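Local atomic coordinates of chloroplastic group IIB intron splicing facilitator CRS2, chloroplastic (Zea mays, PDB entry 1RYN), a protein that is required for splicing group IIB introns in chloroplasts, working in complexes with CAF1 or CAF2, and lacks the peptidyl-tRNA hydrolase activity of its family. Residues E2-L7 against L87-L92; D95-P100 against G139-K144. The protein carries 3 engineered substitutions. All blocks are in the same frame, centred on the assembly; numbering follows the deposited sequence.

Contact 1 (2-7 with 87-92) and contact 2 (95-100 with 139-144) sit on opposite sides of the chain's centre, their own centres 29 Å apart, and strand 90-96 connects them. Contact 1 fastens the start of that strand to strand 6-10, its neighbour in the mixed sheet; contact 2 takes over where the strand runs out into a turn. Contact 1 is remote from the annotated sites. Segment 95-100 begins with Asp95, which does not itself touch 139-144 but by similarity would support His23, the counterpart of the proton acceptor in active family members. The side chain of Thr97 lies about 7 Å from that of His23 and about 10 Å from that of Asn116, a probable tRNA-binding residue.

Contact 1 (E2-L7 against L87-L92); sequences EYTPWL and LRHILL
The imidazole of His89 lies over one face of the Trp6 indole, the centroids of the histidine ring and the five-membered indole ring 3.8 Å apart and their planes 16° from parallel. Seen from the histidine, Trp6 NE1 stands over the ring centre; seen from the indole, His89 CD2 is offset toward the rim, 3.3 Å from Trp6 CZ2. The methylene follows, His89 CB making a CH-pi contact over the same five-membered ring. At the indole edge, near its plane, Trp6 CE3 meets Leu91 CB at 4.3 Å, and Pro5 O lies at the imidazole edge, 3.7 Å from His89 CB. Trp6 CG is anti to its carbonyl carbon (chi1 -86°), and His89 has the same setting, which leaves the two rings face to face. Pro5 O and His89 ND1 are buried here without a polar partner. The Trp6 side chain also touches Val178 of helix 157-180. Replacing Trp6 by an alanine would probably leave the His89 ring without its stacking surface and open a gap next to Leu91 and this valine.

The backbones are joined by two bonds: Leu7 N to His89 O, 3.0 Å and nearly straight at 171°, and Leu91 N to Leu7 O, 3.1 Å. Leu7 thus donates to the residue before Ile90 and accepts from the one after, the pattern of a parallel bridge. Leu7 CD1 and Ile90 CG2 lie on the same side of the sheet. Trp6 also bonds through its backbone to Pro59 and Leu61, which places strand 6-10 between strands 58-65 and 90-96, within the parallel central part of the peptidyl-tRNA hydrolase alpha/beta sheet.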
loop_
_atom_site.group_PDB
_atom_site.type_symbol
_atom_site.label_atom_id
_atom_site.label_comp_id
_atom_site.label_asym_id
_atom_site.label_seq_id
_atom_site.Cartn_x
_atom_site.Cartn_y
_atom_site.Cartn_z
ATOM N N GLU A 2 -18.334 9.818 16.430
ATOM C CA GLU A 2 -17.851 8.471 16.200
ATOM C C GLU A 2 -17.507 8.239 14.738
ATOM O O GLU A 2 -17.434 7.110 14.294
ATOM C CB GLU A 2 -18.876 7.412 16.675
ATOM N N TYR A 3 -17.287 9.292 13.972
ATOM C CA TYR A 3 -16.964 9.091 12.556
ATOM C C TYR A 3 -15.490 9.273 12.139
ATOM O O TYR A 3 -15.051 10.335 11.675
ATOM C CB TYR A 3 -17.900 9.846 11.600
ATOM C CG TYR A 3 -17.663 9.435 10.159
ATOM C CD1 TYR A 3 -17.901 8.123 9.744
ATOM C CD2 TYR A 3 -17.197 10.352 9.221
ATOM C CE1 TYR A 3 -17.678 7.717 8.428
ATOM C CE2 TYR A 3 -16.972 9.964 7.897
ATOM C CZ TYR A 3 -17.218 8.646 7.500
ATOM O OH TYR A 3 -16.989 8.259 6.188
ATOM N N THR A 4 -14.709 8.229 12.267
ATOM C CA THR A 4 -13.324 8.400 11.873
ATOM C C THR A 4 -12.874 7.287 10.967
ATOM O O THR A 4 -12.229 6.343 11.405
ATOM C CB THR A 4 -12.446 8.453 13.119
ATOM O OG1 THR A 4 -13.254 8.109 14.236
ATOM C CG2 THR A 4 -11.881 9.852 13.276
ATOM N N PRO A 5 -13.223 7.405 9.709
ATOM C CA PRO A 5 -12.894 6.419 8.710
ATOM C C PRO A 5 -11.416 6.363 8.463
ATOM O O PRO A 5 -10.685 7.297 8.787
ATOM C CB PRO A 5 -13.488 6.963 7.406
ATOM C CG PRO A 5 -13.775 8.441 7.612
ATOM C CD PRO A 5 -13.658 8.689 9.109
ATOM N N TRP A 6 -11.008 5.276 7.839
ATOM C CA TRP A 6 -9.639 5.101 7.474
ATOM C C TRP A 6 -9.560 5.149 5.940
ATOM O O TRP A 6 -10.462 4.746 5.248
ATOM C CB TRP A 6 -9.135 3.727 7.941
ATOM C CG TRP A 6 -8.619 3.609 9.346
ATOM C CD1 TRP A 6 -9.369 3.553 10.460
ATOM C CD2 TRP A 6 -7.243 3.428 9.777
ATOM N NE1 TRP A 6 -8.554 3.397 11.565
ATOM C CE2 TRP A 6 -7.255 3.319 11.179
ATOM C CE3 TRP A 6 -6.010 3.353 9.110
ATOM C CZ2 TRP A 6 -6.086 3.111 11.918
ATOM C CZ3 TRP A 6 -4.853 3.184 9.853
ATOM C CH2 TRP A 6 -4.900 3.074 11.236
ATOM N N LEU A 7 -8.458 5.610 5.410
ATOM C CA LEU A 7 -8.280 5.636 3.975
ATOM C C LEU A 7 -7.176 4.625 3.662
ATOM O O LEU A 7 -6.039 4.840 4.058
ATOM C CB LEU A 7 -7.833 7.041 3.517
ATOM C CG LEU A 7 -7.848 7.279 1.997
ATOM C CD1 LEU A 7 -6.554 6.816 1.324
ATOM C CD2 LEU A 7 -9.074 6.614 1.386
ATOM N N LEU A 87 -4.943 12.458 9.548
ATOM C CA LEU A 87 -3.642 11.980 9.124
ATOM C C LEU A 87 -3.306 10.566 9.642
ATOM O O LEU A 87 -2.896 9.676 8.891
ATOM C CB LEU A 87 -2.558 13.008 9.537
ATOM C CG LEU A 87 -1.157 12.718 9.028
ATOM C CD1 LEU A 87 -1.063 13.086 7.562
ATOM C CD2 LEU A 87 -0.178 13.596 9.778
ATOM N N ARG A 88 -3.470 10.369 10.937
ATOM C CA ARG A 88 -3.155 9.103 11.590
ATOM C C ARG A 88 -3.897 7.884 11.047
ATOM O O ARG A 88 -3.532 6.752 11.363
ATOM C CB ARG A 88 -3.239 9.200 13.111
ATOM C CG ARG A 88 -4.683 9.408 13.565
ATOM C CD ARG A 88 -4.915 10.655 14.413
ATOM N NE ARG A 88 -5.772 10.326 15.535
ATOM C CZ ARG A 88 -5.414 9.481 16.500
ATOM N NH1 ARG A 88 -4.216 8.890 16.523
ATOM N NH2 ARG A 88 -6.277 9.233 17.487
ATOM N N HIS A 89 -4.932 8.147 10.250
ATOM C CA HIS A 89 -5.741 7.112 9.648
ATOM C C HIS A 89 -5.521 7.004 8.144
ATOM O O HIS A 89 -6.326 6.413 7.406
ATOM C CB HIS A 89 -7.247 7.240 10.013
ATOM C CG HIS A 89 -7.431 6.880 11.444
ATOM N ND1 HIS A 89 -8.632 7.059 12.095
ATOM C CD2 HIS A 89 -6.537 6.355 12.323
ATOM C CE1 HIS A 89 -8.453 6.647 13.343
ATOM N NE2 HIS A 89 -7.209 6.224 13.507
ATOM N N ILE A 90 -4.437 7.592 7.675
ATOM C CA ILE A 90 -4.150 7.466 6.266
ATOM C C ILE A 90 -3.047 6.408 6.149
ATOM O O ILE A 90 -1.934 6.703 6.516
ATOM C CB ILE A 90 -3.726 8.748 5.544
ATOM C CG1 ILE A 90 -4.834 9.788 5.578
ATOM C CG2 ILE A 90 -3.393 8.438 4.077
ATOM C CD1 ILE A 90 -4.285 11.193 5.430
ATOM N N LEU A 91 -3.411 5.203 5.645
ATOM C CA LEU A 91 -2.544 4.081 5.432
ATOM C C LEU A 91 -2.162 3.933 3.959
ATOM O O LEU A 91 -2.976 3.615 3.107
ATOM C CB LEU A 91 -3.229 2.801 5.921
ATOM C CG LEU A 91 -2.430 1.554 5.546
ATOM C CD1 LEU A 91 -1.200 1.453 6.424
ATOM C CD2 LEU A 91 -3.286 0.305 5.676
ATOM N N LEU A 92 -0.898 4.162 3.650
ATOM C CA LEU A 92 -0.365 4.055 2.288
ATOM C C LEU A 92 0.366 2.738 2.113
ATOM O O LEU A 92 1.204 2.374 2.956
ATOM C CB LEU A 92 0.665 5.174 1.978
ATOM C CG LEU A 92 0.042 6.480 1.467
ATOM C CD1 LEU A 92 -0.670 6.240 0.163
ATOM C CD2 LEU A 92 -0.924 7.049 2.513
#

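Contact 2 (D95-P100 against G139-K144); sequences DDTSLP and GSPPGK
Gly139 N donates to Leu99 O in the one hydrogen bond that crosses the contact, 2.9 Å long and lying in the carbonyl plane, but bent to 137° at the hydrogen. One weaker contact lies at the carbonyl end of the glycine, where Thr97 CA offers a CA-H...O contact to Gly139 O at 3.2 Å. Thr97 CB and CG2 approach the same Gly139 O, at 3.4 and 3.5 Å. The carbonyls Thr97 O and Gly139 O, both acceptors, stand 3.1 Å apart unbonded, probably a mildly unfavourable approach.

Apolar contact is slight: Thr97 CG2 comes within 4.4 Å of Pro141 CD.

Bonds internal to 95-100 shape the surface that Gly139 meets. A type I turn runs from Asp96 to Leu99, and Asp96 OD1 accepts from Ser98 N at 2.7 Å, forming an Asx turn. Ser98 OG reaches the same oxygen from the same face of the carboxylate plane, while a weak hydrogen bond joins Ser135 OG to Asp96 OD2.

Gly139, with phi 83°, has a backbone shape in which a CB would jam against the carbonyl O of the preceding residue. With one backbone hydrogen bond, a CA-H...O contact and a single apolar touch, the chemistry is mainly backbone polarity. It ties the loop after strand 133-137 to the turn that follows Asp95, whose carboxylate is hydrogen-bonded to His23 and His115, consistent with the histidine-supporting role assigned by similarity, although the protein has no peptidyl-tRNA hydrolase activity.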
loop_
_atom_site.group_PDB
_atom_site.type_symbol
_atom_site.label_atom_id
_atom_site.label_comp_id
_atom_site.label_asym_id
_atom_site.label_seq_id
_atom_site.Cartn_x
_atom_site.Cartn_y
_atom_site.Cartn_z
ATOM N N ASP A 95 5.370 -0.392 -2.960
ATOM C CA ASP A 95 6.577 -1.209 -3.283
ATOM C C ASP A 95 7.865 -0.610 -2.707
ATOM O O ASP A 95 8.155 0.558 -2.878
ATOM C CB ASP A 95 6.740 -1.324 -4.828
ATOM C CG ASP A 95 6.843 0.013 -5.535
ATOM O OD1 ASP A 95 5.872 0.765 -5.665
ATOM O OD2 ASP A 95 8.062 0.291 -5.991
ATOM N N ASP A 96 8.685 -1.391 -2.020
ATOM C CA ASP A 96 9.858 -0.799 -1.457
ATOM C C ASP A 96 11.061 -1.572 -1.812
ATOM O O ASP A 96 11.140 -2.736 -1.517
ATOM C CB ASP A 96 9.777 -0.686 0.072
ATOM C CG ASP A 96 10.812 0.259 0.616
ATOM O OD1 ASP A 96 11.857 0.447 0.081
ATOM O OD2 ASP A 96 10.472 0.865 1.717
ATOM N N THR A 97 11.984 -0.895 -2.469
ATOM C CA THR A 97 13.224 -1.532 -2.900
ATOM C C THR A 97 14.225 -1.743 -1.777
ATOM O O THR A 97 15.182 -2.463 -1.946
ATOM C CB THR A 97 13.938 -0.729 -4.012
ATOM O OG1 THR A 97 14.145 0.606 -3.596
ATOM C CG2 THR A 97 13.236 -0.836 -5.360
ATOM N N SER A 98 14.023 -1.065 -0.653
ATOM C CA SER A 98 14.918 -1.142 0.496
ATOM C C SER A 98 14.755 -2.408 1.325
ATOM O O SER A 98 15.539 -2.619 2.247
ATOM C CB SER A 98 14.733 0.091 1.386
ATOM O OG SER A 98 13.437 0.114 2.007
ATOM N N LEU A 99 13.749 -3.223 0.997
ATOM C CA LEU A 99 13.453 -4.454 1.699
ATOM C C LEU A 99 13.470 -5.603 0.715
ATOM O O LEU A 99 13.018 -5.442 -0.403
ATOM C CB LEU A 99 12.021 -4.346 2.285
ATOM C CG LEU A 99 11.954 -3.292 3.369
ATOM C CD1 LEU A 99 10.501 -2.978 3.709
ATOM C CD2 LEU A 99 12.740 -3.729 4.603
ATOM N N PRO A 100 13.971 -6.759 1.132
ATOM C CA PRO A 100 14.019 -7.901 0.241
ATOM C C PRO A 100 12.630 -8.314 -0.154
ATOM O O PRO A 100 11.662 -7.966 0.494
ATOM C CB PRO A 100 14.668 -9.049 1.025
ATOM C CG PRO A 100 15.165 -8.454 2.333
ATOM C CD PRO A 100 14.544 -7.080 2.473
ATOM N N GLY A 139 12.764 -5.953 -3.256
ATOM C CA GLY A 139 14.192 -6.164 -3.408
ATOM C C GLY A 139 14.887 -5.047 -4.148
ATOM O O GLY A 139 14.313 -4.035 -4.499
ATOM N N SER A 140 16.173 -5.272 -4.358
ATOM C CA SER A 140 17.009 -4.336 -5.034
ATOM C C SER A 140 17.058 -4.634 -6.505
ATOM O O SER A 140 17.051 -5.761 -6.958
ATOM C CB SER A 140 18.409 -4.434 -4.483
ATOM O OG SER A 140 19.178 -3.461 -5.151
ATOM N N PRO A 141 17.098 -3.622 -7.289
ATOM C CA PRO A 141 17.161 -3.883 -8.683
ATOM C C PRO A 141 18.602 -4.141 -8.973
ATOM O O PRO A 141 19.445 -3.784 -8.158
ATOM C CB PRO A 141 16.881 -2.550 -9.361
ATOM C CG PRO A 141 16.949 -1.467 -8.299
ATOM C CD PRO A 141 17.136 -2.170 -6.973
ATOM N N PRO A 142 18.863 -4.735 -10.127
ATOM C CA PRO A 142 20.218 -5.011 -10.587
ATOM C C PRO A 142 20.685 -3.840 -11.455
ATOM O O PRO A 142 19.957 -3.442 -12.349
ATOM C CB PRO A 142 20.133 -6.328 -11.360
ATOM C CG PRO A 142 18.810 -6.984 -10.973
ATOM C CD PRO A 142 18.002 -5.953 -10.198
ATOM N N GLY A 143 21.885 -3.302 -11.147
ATOM C CA GLY A 143 22.551 -2.148 -11.790
ATOM C C GLY A 143 22.904 -2.212 -13.289
ATOM O O GLY A 143 24.060 -2.038 -13.659
ATOM N N LYS A 144 21.885 -2.435 -14.136
ATOM C CA LYS A 144 21.935 -2.529 -15.605
ATOM C C LYS A 144 20.473 -2.426 -16.077
ATOM O O LYS A 144 19.604 -3.128 -15.521
ATOM C CB LYS A 144 22.592 -3.822 -16.068
#